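PDB 3GNE: VAL-1, which catalyses the eliminative cleavage of alginate, as a viral member of polysaccharide lyase family 14. Local coordinates for residues Lys173-Leu184 with Arg201-Ile212; Ile126-Asp134 with Gly141-Ile149. All coordinates share one frame; numbering follows the deposited sequence.

Interaction 1 of 2, residues Lys173-Leu184 with Arg201-Ile212; sequences KMNTFKNGIPQL and RINWSRSPDLLI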
# COMPACT_ATOMS: atom_id res chain seq x y z
N LYS A 173 0.57 -12.08 5.02
CA LYS A 173 0.10 -13.33 5.62
C LYS A 173 0.31 -13.24 7.13
O LYS A 173 1.43 -13.02 7.61
CB LYS A 173 0.91 -14.52 5.06
CG LYS A 173 0.51 -15.84 5.74
CD LYS A 173 1.23 -17.01 5.08
CE LYS A 173 0.54 -18.28 5.61
NZ LYS A 173 0.92 -18.61 7.00
N MET A 174 -0.80 -13.37 7.85
CA MET A 174 -0.71 -13.27 9.30
C MET A 174 0.20 -14.36 9.88
O MET A 174 0.28 -15.47 9.37
CB MET A 174 -2.10 -13.40 9.96
CG MET A 174 -2.98 -12.18 9.76
SD MET A 174 -2.42 -10.71 10.64
CE MET A 174 -1.90 -11.39 12.21
N ASN A 175 0.85 -13.95 10.99
CA ASN A 175 1.45 -15.02 11.79
C ASN A 175 0.37 -15.92 12.37
O ASN A 175 -0.83 -15.56 12.45
CB ASN A 175 2.21 -14.41 12.96
CG ASN A 175 1.34 -13.46 13.79
OD1 ASN A 175 1.11 -12.30 13.40
ND2 ASN A 175 0.80 -13.95 14.94
N THR A 176 0.81 -17.10 12.81
CA THR A 176 -0.08 -18.01 13.55
C THR A 176 0.07 -17.75 15.04
O THR A 176 0.92 -16.96 15.42
CB THR A 176 0.17 -19.47 13.27
OG1 THR A 176 1.52 -19.79 13.66
CG2 THR A 176 0.10 -19.74 11.77
N PHE A 177 -0.75 -18.38 15.85
CA PHE A 177 -0.65 -18.27 17.28
C PHE A 177 -0.60 -19.69 17.82
O PHE A 177 -1.21 -20.64 17.32
CB PHE A 177 -1.85 -17.56 17.94
CG PHE A 177 -1.93 -16.14 17.37
CD1 PHE A 177 -1.41 -15.09 18.09
CD2 PHE A 177 -2.50 -15.94 16.12
CE1 PHE A 177 -1.46 -13.81 17.56
CE2 PHE A 177 -2.55 -14.65 15.58
CZ PHE A 177 -2.01 -13.61 16.31
N LYS A 178 0.15 -19.88 18.89
CA LYS A 178 0.10 -21.29 19.40
C LYS A 178 -0.09 -21.14 20.91
O LYS A 178 0.69 -20.29 21.38
CB LYS A 178 1.31 -22.04 18.90
CG LYS A 178 2.47 -22.17 19.87
CD LYS A 178 2.80 -23.65 20.12
CE LYS A 178 3.36 -23.77 21.53
NZ LYS A 178 3.00 -22.51 22.27
N ASN A 179 -1.13 -21.73 21.43
CA ASN A 179 -1.59 -21.34 22.76
C ASN A 179 -1.57 -19.83 22.95
O ASN A 179 -1.16 -19.31 23.99
CB ASN A 179 -0.72 -22.04 23.82
CG ASN A 179 -0.44 -23.47 23.41
OD1 ASN A 179 0.69 -23.96 23.52
ND2 ASN A 179 -1.45 -24.18 22.93
N GLY A 180 -1.99 -19.07 21.95
CA GLY A 180 -2.05 -17.61 22.16
C GLY A 180 -0.80 -16.78 21.98
O GLY A 180 -0.80 -15.54 21.99
N ILE A 181 0.37 -17.40 21.79
CA ILE A 181 1.61 -16.67 21.58
C ILE A 181 1.82 -16.45 20.11
O ILE A 181 1.78 -17.42 19.34
CB ILE A 181 2.80 -17.49 22.12
CG1 ILE A 181 2.53 -18.22 23.44
CG2 ILE A 181 4.00 -16.56 22.20
CD1 ILE A 181 3.17 -17.53 24.63
N PRO A 182 2.07 -15.25 19.64
CA PRO A 182 2.35 -15.07 18.21
C PRO A 182 3.63 -15.80 17.81
O PRO A 182 4.62 -15.76 18.53
CB PRO A 182 2.58 -13.56 18.07
CG PRO A 182 2.08 -12.94 19.31
CD PRO A 182 2.12 -13.99 20.39
N GLN A 183 3.60 -16.45 16.65
CA GLN A 183 4.63 -17.43 16.30
C GLN A 183 5.70 -16.90 15.35
O GLN A 183 6.50 -17.72 14.80
CB GLN A 183 3.95 -18.70 15.73
CG GLN A 183 3.13 -19.47 16.72
CD GLN A 183 3.94 -19.98 17.90
OE1 GLN A 183 3.85 -19.50 19.05
NE2 GLN A 183 4.75 -20.97 17.61
N LEU A 184 5.82 -15.60 15.09
CA LEU A 184 6.93 -15.06 14.27
C LEU A 184 7.09 -15.77 12.93
O LEU A 184 8.18 -16.09 12.46
CB LEU A 184 8.23 -15.05 15.11
CG LEU A 184 8.24 -14.04 16.26
CD1 LEU A 184 9.35 -14.34 17.27
CD2 LEU A 184 8.37 -12.59 15.76
N ARG A 201 8.98 -14.30 8.86
CA ARG A 201 9.29 -14.19 10.30
C ARG A 201 8.74 -12.97 11.03
O ARG A 201 9.25 -12.47 12.04
CB ARG A 201 10.80 -14.44 10.44
CG ARG A 201 11.09 -15.93 10.20
CD ARG A 201 11.89 -16.18 8.91
NE ARG A 201 12.83 -17.29 9.06
CZ ARG A 201 14.06 -17.21 9.54
NH1 ARG A 201 14.56 -16.04 9.95
NH2 ARG A 201 14.81 -18.30 9.63
N ILE A 202 7.60 -12.49 10.51
CA ILE A 202 6.99 -11.26 11.04
C ILE A 202 5.92 -11.57 12.06
O ILE A 202 5.13 -12.51 11.87
CB ILE A 202 6.27 -10.53 9.89
CG1 ILE A 202 7.25 -10.19 8.74
CG2 ILE A 202 5.59 -9.29 10.42
CD1 ILE A 202 6.55 -9.70 7.50
N ASN A 203 5.87 -10.83 13.15
CA ASN A 203 4.66 -10.81 14.00
C ASN A 203 3.75 -9.67 13.53
O ASN A 203 4.09 -8.50 13.71
CB ASN A 203 4.99 -10.68 15.47
CG ASN A 203 5.15 -11.98 16.24
OD1 ASN A 203 5.66 -11.91 17.37
ND2 ASN A 203 4.74 -13.10 15.71
N TRP A 204 2.61 -10.02 12.94
CA TRP A 204 1.68 -8.98 12.49
C TRP A 204 0.71 -8.55 13.56
O TRP A 204 0.20 -7.41 13.49
CB TRP A 204 0.92 -9.49 11.28
CG TRP A 204 1.66 -9.43 9.99
CD1 TRP A 204 2.04 -10.44 9.17
CD2 TRP A 204 2.14 -8.19 9.35
NE1 TRP A 204 2.70 -9.95 8.08
CE2 TRP A 204 2.78 -8.58 8.16
CE3 TRP A 204 2.06 -6.85 9.69
CZ2 TRP A 204 3.37 -7.68 7.28
CZ3 TRP A 204 2.63 -5.91 8.84
CH2 TRP A 204 3.26 -6.35 7.66
N SER A 205 0.40 -9.39 14.57
CA SER A 205 -0.49 -8.91 15.62
C SER A 205 -0.23 -9.77 16.85
O SER A 205 0.34 -10.82 16.81
CB SER A 205 -2.00 -8.97 15.25
OG SER A 205 -2.49 -10.31 15.40
N ARG A 206 -0.78 -9.20 17.95
CA ARG A 206 -0.56 -9.85 19.25
C ARG A 206 -1.61 -10.87 19.65
O ARG A 206 -1.41 -11.55 20.67
CB ARG A 206 -0.48 -8.72 20.30
CG ARG A 206 -1.88 -8.17 20.58
CD ARG A 206 -1.92 -7.61 21.98
NE ARG A 206 -0.80 -6.78 22.33
CZ ARG A 206 0.04 -6.83 23.35
NH1 ARG A 206 -0.01 -7.76 24.31
NH2 ARG A 206 0.99 -5.91 23.42
N SER A 207 -2.70 -11.00 18.90
CA SER A 207 -3.72 -11.94 19.35
C SER A 207 -4.60 -12.31 18.16
O SER A 207 -4.67 -11.61 17.15
CB SER A 207 -4.45 -11.31 20.54
OG SER A 207 -5.03 -10.10 20.18
N PRO A 208 -5.21 -13.48 18.18
CA PRO A 208 -5.86 -14.03 16.99
C PRO A 208 -7.13 -13.33 16.57
O PRO A 208 -7.65 -13.63 15.49
CB PRO A 208 -6.09 -15.50 17.39
CG PRO A 208 -6.07 -15.49 18.88
CD PRO A 208 -5.12 -14.44 19.33
N ASP A 209 -7.61 -12.41 17.41
CA ASP A 209 -8.75 -11.55 17.05
C ASP A 209 -8.32 -10.35 16.19
O ASP A 209 -9.19 -9.60 15.71
CB ASP A 209 -9.45 -11.02 18.30
CG ASP A 209 -8.55 -10.14 19.13
OD1 ASP A 209 -7.55 -10.66 19.65
OD2 ASP A 209 -8.81 -8.93 19.27
N LEU A 210 -6.99 -10.17 16.05
CA LEU A 210 -6.51 -9.00 15.28
C LEU A 210 -5.92 -9.50 13.99
O LEU A 210 -4.80 -10.04 14.00
CB LEU A 210 -5.46 -8.31 16.13
CG LEU A 210 -6.01 -7.64 17.42
CD1 LEU A 210 -4.84 -7.21 18.33
CD2 LEU A 210 -6.95 -6.47 17.13
N LEU A 211 -6.64 -9.41 12.89
CA LEU A 211 -6.25 -10.03 11.63
C LEU A 211 -6.28 -8.95 10.57
O LEU A 211 -6.47 -7.74 10.88
CB LEU A 211 -7.23 -11.17 11.31
CG LEU A 211 -7.35 -12.25 12.39
CD1 LEU A 211 -8.48 -13.17 12.00
CD2 LEU A 211 -6.01 -12.99 12.52
N ILE A 212 -6.08 -9.36 9.31
CA ILE A 212 -6.14 -8.32 8.26
C ILE A 212 -7.53 -7.69 8.24
O ILE A 212 -8.52 -8.45 8.25
CB ILE A 212 -5.79 -8.97 6.94
CG1 ILE A 212 -4.36 -9.50 6.96
CG2 ILE A 212 -6.01 -7.97 5.80
CD1 ILE A 212 -3.97 -10.48 5.86
O HOH W 1 -2.72 -14.06 21.80

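Interaction 2 of 2, residues Ile126-Asp134 with Gly141-Ile149; sequences IDYIYPPSD and GLDPEGHGI. With FLC (citrate anion), chain C.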
# COMPACT_ATOMS: atom_id res chain seq x y z
N ILE A 126 9.74 -0.19 -2.38
CA ILE A 126 9.98 -0.95 -1.15
C ILE A 126 8.66 -1.40 -0.58
O ILE A 126 7.59 -0.87 -0.83
CB ILE A 126 10.70 -0.11 -0.05
CG1 ILE A 126 9.95 1.19 0.23
CG2 ILE A 126 12.15 0.17 -0.44
CD1 ILE A 126 10.39 1.87 1.53
N ASP A 127 8.76 -2.46 0.27
CA ASP A 127 7.76 -2.80 1.25
C ASP A 127 7.92 -1.85 2.43
O ASP A 127 9.05 -1.56 2.80
CB ASP A 127 7.99 -4.25 1.69
CG ASP A 127 6.85 -4.85 2.45
OD1 ASP A 127 5.75 -4.21 2.51
OD2 ASP A 127 7.03 -5.91 3.04
N TYR A 128 6.85 -1.36 3.01
CA TYR A 128 6.94 -0.34 4.06
C TYR A 128 5.97 -0.72 5.20
O TYR A 128 4.75 -0.69 5.01
CB TYR A 128 6.59 1.00 3.44
CG TYR A 128 6.82 2.18 4.36
CD1 TYR A 128 8.12 2.48 4.83
CD2 TYR A 128 5.74 2.98 4.74
CE1 TYR A 128 8.35 3.55 5.68
CE2 TYR A 128 5.98 4.09 5.57
CZ TYR A 128 7.26 4.38 6.04
OH TYR A 128 7.53 5.45 6.85
N ILE A 129 6.53 -1.09 6.32
CA ILE A 129 5.77 -1.72 7.40
C ILE A 129 5.75 -0.86 8.64
O ILE A 129 6.81 -0.44 9.11
CB ILE A 129 6.40 -3.11 7.72
CG1 ILE A 129 6.33 -4.00 6.48
CG2 ILE A 129 5.68 -3.74 8.94
CD1 ILE A 129 6.92 -5.40 6.69
N TYR A 130 4.59 -0.68 9.25
CA TYR A 130 4.46 -0.18 10.61
C TYR A 130 4.06 -1.38 11.46
O TYR A 130 2.91 -1.86 11.30
CB TYR A 130 3.38 0.89 10.74
CG TYR A 130 3.82 2.33 10.55
CD1 TYR A 130 4.28 2.82 9.32
CD2 TYR A 130 3.70 3.24 11.60
CE1 TYR A 130 4.65 4.16 9.18
CE2 TYR A 130 4.08 4.56 11.45
CZ TYR A 130 4.55 5.02 10.24
OH TYR A 130 4.89 6.36 10.15
N PRO A 131 4.95 -1.89 12.29
CA PRO A 131 4.57 -3.03 13.16
C PRO A 131 3.91 -2.56 14.45
O PRO A 131 3.97 -1.37 14.76
CB PRO A 131 5.96 -3.67 13.44
CG PRO A 131 6.87 -2.44 13.53
CD PRO A 131 6.35 -1.47 12.49
N PRO A 132 3.27 -3.48 15.18
CA PRO A 132 2.60 -3.06 16.41
C PRO A 132 3.54 -2.68 17.54
O PRO A 132 4.63 -3.25 17.68
CB PRO A 132 1.83 -4.37 16.80
CG PRO A 132 1.67 -5.13 15.53
CD PRO A 132 3.03 -4.90 14.85
N SER A 133 3.08 -1.75 18.38
CA SER A 133 3.90 -1.53 19.56
C SER A 133 3.77 -2.72 20.51
O SER A 133 2.83 -3.50 20.52
CB SER A 133 3.50 -0.27 20.32
OG SER A 133 2.09 -0.22 20.27
N ASP A 134 4.85 -2.85 21.27
CA ASP A 134 4.91 -3.82 22.36
C ASP A 134 4.68 -5.21 21.83
O ASP A 134 3.95 -5.99 22.46
CB ASP A 134 3.84 -3.45 23.40
CG ASP A 134 3.95 -1.96 23.70
OD1 ASP A 134 4.88 -1.27 23.19
OD2 ASP A 134 3.14 -1.40 24.45
N GLY A 141 15.59 -4.34 13.43
CA GLY A 141 15.12 -3.04 13.01
C GLY A 141 13.62 -3.00 12.70
O GLY A 141 13.16 -1.92 12.35
N LEU A 142 12.89 -4.13 12.87
CA LEU A 142 11.41 -4.04 12.72
C LEU A 142 10.83 -3.51 14.03
O LEU A 142 10.40 -4.25 14.91
CB LEU A 142 10.85 -5.38 12.34
CG LEU A 142 9.36 -5.38 11.99
CD1 LEU A 142 9.04 -4.32 10.93
CD2 LEU A 142 8.93 -6.77 11.52
N ASP A 143 10.90 -2.19 14.19
CA ASP A 143 10.68 -1.51 15.45
C ASP A 143 9.48 -0.57 15.39
O ASP A 143 9.42 0.22 14.43
CB ASP A 143 11.86 -0.64 15.88
CG ASP A 143 13.14 -1.37 16.13
OD1 ASP A 143 13.17 -2.61 16.13
OD2 ASP A 143 14.15 -0.68 16.29
N PRO A 144 8.56 -0.63 16.33
CA PRO A 144 7.38 0.23 16.31
C PRO A 144 7.60 1.61 16.92
O PRO A 144 6.90 2.05 17.85
CB PRO A 144 6.37 -0.61 17.15
CG PRO A 144 7.26 -1.21 18.22
CD PRO A 144 8.52 -1.63 17.44
N GLU A 145 8.54 2.33 16.32
CA GLU A 145 8.84 3.67 16.70
C GLU A 145 9.14 4.50 15.45
O GLU A 145 9.55 3.92 14.43
CB GLU A 145 10.10 3.73 17.59
CG GLU A 145 10.05 2.87 18.82
CD GLU A 145 11.41 2.24 19.08
OE1 GLU A 145 12.32 2.98 19.56
OE2 GLU A 145 11.63 1.03 18.83
N GLY A 146 8.97 5.81 15.51
CA GLY A 146 9.37 6.64 14.37
C GLY A 146 8.57 6.31 13.11
O GLY A 146 7.39 6.03 13.19
N HIS A 147 9.22 6.39 11.95
CA HIS A 147 8.61 6.08 10.68
C HIS A 147 8.55 4.58 10.46
O HIS A 147 9.05 3.81 11.29
CB HIS A 147 9.40 6.71 9.51
CG HIS A 147 9.35 8.22 9.61
ND1 HIS A 147 8.26 8.97 9.27
CD2 HIS A 147 10.31 9.07 10.02
CE1 HIS A 147 8.54 10.27 9.47
NE2 HIS A 147 9.78 10.35 9.93
N GLY A 148 7.91 4.19 9.34
CA GLY A 148 7.85 2.77 9.03
C GLY A 148 9.22 2.22 8.66
O GLY A 148 10.23 2.93 8.49
N ILE A 149 9.22 0.90 8.49
CA ILE A 149 10.42 0.13 8.19
C ILE A 149 10.36 -0.37 6.74
O ILE A 149 9.40 -1.04 6.33
CB ILE A 149 10.55 -1.07 9.15
CG1 ILE A 149 10.26 -0.71 10.60
CG2 ILE A 149 11.93 -1.71 8.99
CD1 ILE A 149 11.10 0.40 11.20
CAC FLC C . 2.71 7.73 6.72
CA FLC C . 3.29 9.00 7.30
CB FLC C . 4.67 9.28 6.70
CBC FLC C . 5.56 8.10 7.07
CG FLC C . 5.22 10.56 7.32
CGC FLC C . 6.61 10.97 6.81
OA1 FLC C . 2.45 7.69 5.53
OA2 FLC C . 2.55 6.79 7.47
OB1 FLC C . 5.86 7.31 6.15
OB2 FLC C . 5.90 7.95 8.27
OG1 FLC C . 7.32 10.13 6.26
OG2 FLC C . 6.97 12.16 7.04
OHB FLC C . 4.53 9.46 5.30

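Interaction 1 of 2, residues Lys173-Leu184 with Arg201-Ile212
Leu184 and Arg201 lie with their CA atoms 4.7 Å apart, and from there a tight hairpin, closed by a type I' turn from Lys178 to Ile181, projects alongside the irregular chain Asn203-Pro208, with Phe177 opposite Pro208. Asn175 ties the two together. Its CG sits between the backbone N and the carbonyl carbon (chi1 53°), which places the amide against the other segment, where OD1 accepts from both Trp204 N (2.8 Å) and Ser205 N (3.2 Å). The first donor stands well above the carbonyl plane and the second is tilted only slightly from it. At its other end the same amide donates from ND2 to Thr176 O in a fairly straight bond of 3.1 Å; Gln183 N reaches that oxygen from the opposite face of its plane. Asn175 is thereby held at both ends and also couples to the hairpin's own pairing. The Phe177 ring is sandwiched: Pro208 covers one face, in a CH-pi contact with CD 4.0 Å from the ring centroid and 13° off its normal, while Asn175 ND2 lies over the rim of the other. Ser205 OG meets the ring edge in plane. Farther along, Pro182 CB and the Leu184 side chain pack against the side chain of Asn203. Trp204 turns the edge of its indole to Lys173, CD1 standing 3.1 Å from Lys173 O, and NE1 bonds to Glu187 O. Met174 lies against Trp204 CB and near Leu211 and Ile212. Ser205 O is buried without a partner. Both settled direct hydrogen bonds across the contact end on one asparagine oxygen serving two successive amides, and aromatic and proline surfaces supply much of the remaining packing.

Interaction 2 of 2, residues Ile126-Asp134 with Gly141-Ile149
Tyr128 OH accepts a hydrogen bond from Gly148 N (2.8 Å) and donates one to OB1 of a bound citrate (2.6 Å), joining the loop to the ligand. The other oxygen of that central carboxylate, OB2, is gripped twice: by Tyr130 OH, which also bonds to Tyr106 N, at 2.7 Å and by His147 ND1 at 2.8 Å, the latter bond essentially straight at 178° and lying in the plane of the imidazole. The phenol of Tyr128 swings to the loop because its CG is anti to the backbone N (chi1 -173°). Gly148, without a side chain, lies close against both tyrosine rings, its CA 3.6 Å from Tyr130 CD1. Beside it, Ile129 and Ile149 form an antiparallel hydrogen-bonded pair. Ile129 CG2 from the strand and Pro131 CG just after it each meet Leu142 CD1, and Pro144 CB presses on Pro132 O at 3.2 Å; Leu142 and Pro144 each centre an inverse gamma turn. Lys92, Gly105 and Arg116 complete the citrate site. The citrate probably came from the crystallisation liquor, but a polycarboxylate held by tyrosine, histidine, lysine and arginine on a beta-sheet is consistent with the uronate-binding cleft of a jelly-roll alginate lyase.

In the fold
Both contacts mix buried and exposed residues, but interaction 1 lies farther out, its centre about 20 Å from that of the chain against 14 Å for interaction 2. They touch: the Trp204 indole packs on Ile129, CZ3 to CG2 3.7 Å. Segment 201-212 passes from strand 195-202 of one large sheet to strand 212-221 of the other, so interaction 1 lies where the sheets are connected. Interaction 2 instead forms an edge of the seven-stranded sheet, pairing strand 125-130 with edge strand 149-151. Gln137 and Lys138, between its segments, bond to Asn203 O and Leu184 O. Interaction 1 relies on an amide, aromatic rings, prolines and aliphatic chains, whereas in interaction 2 hydroxyl and imidazole groups bind an anion.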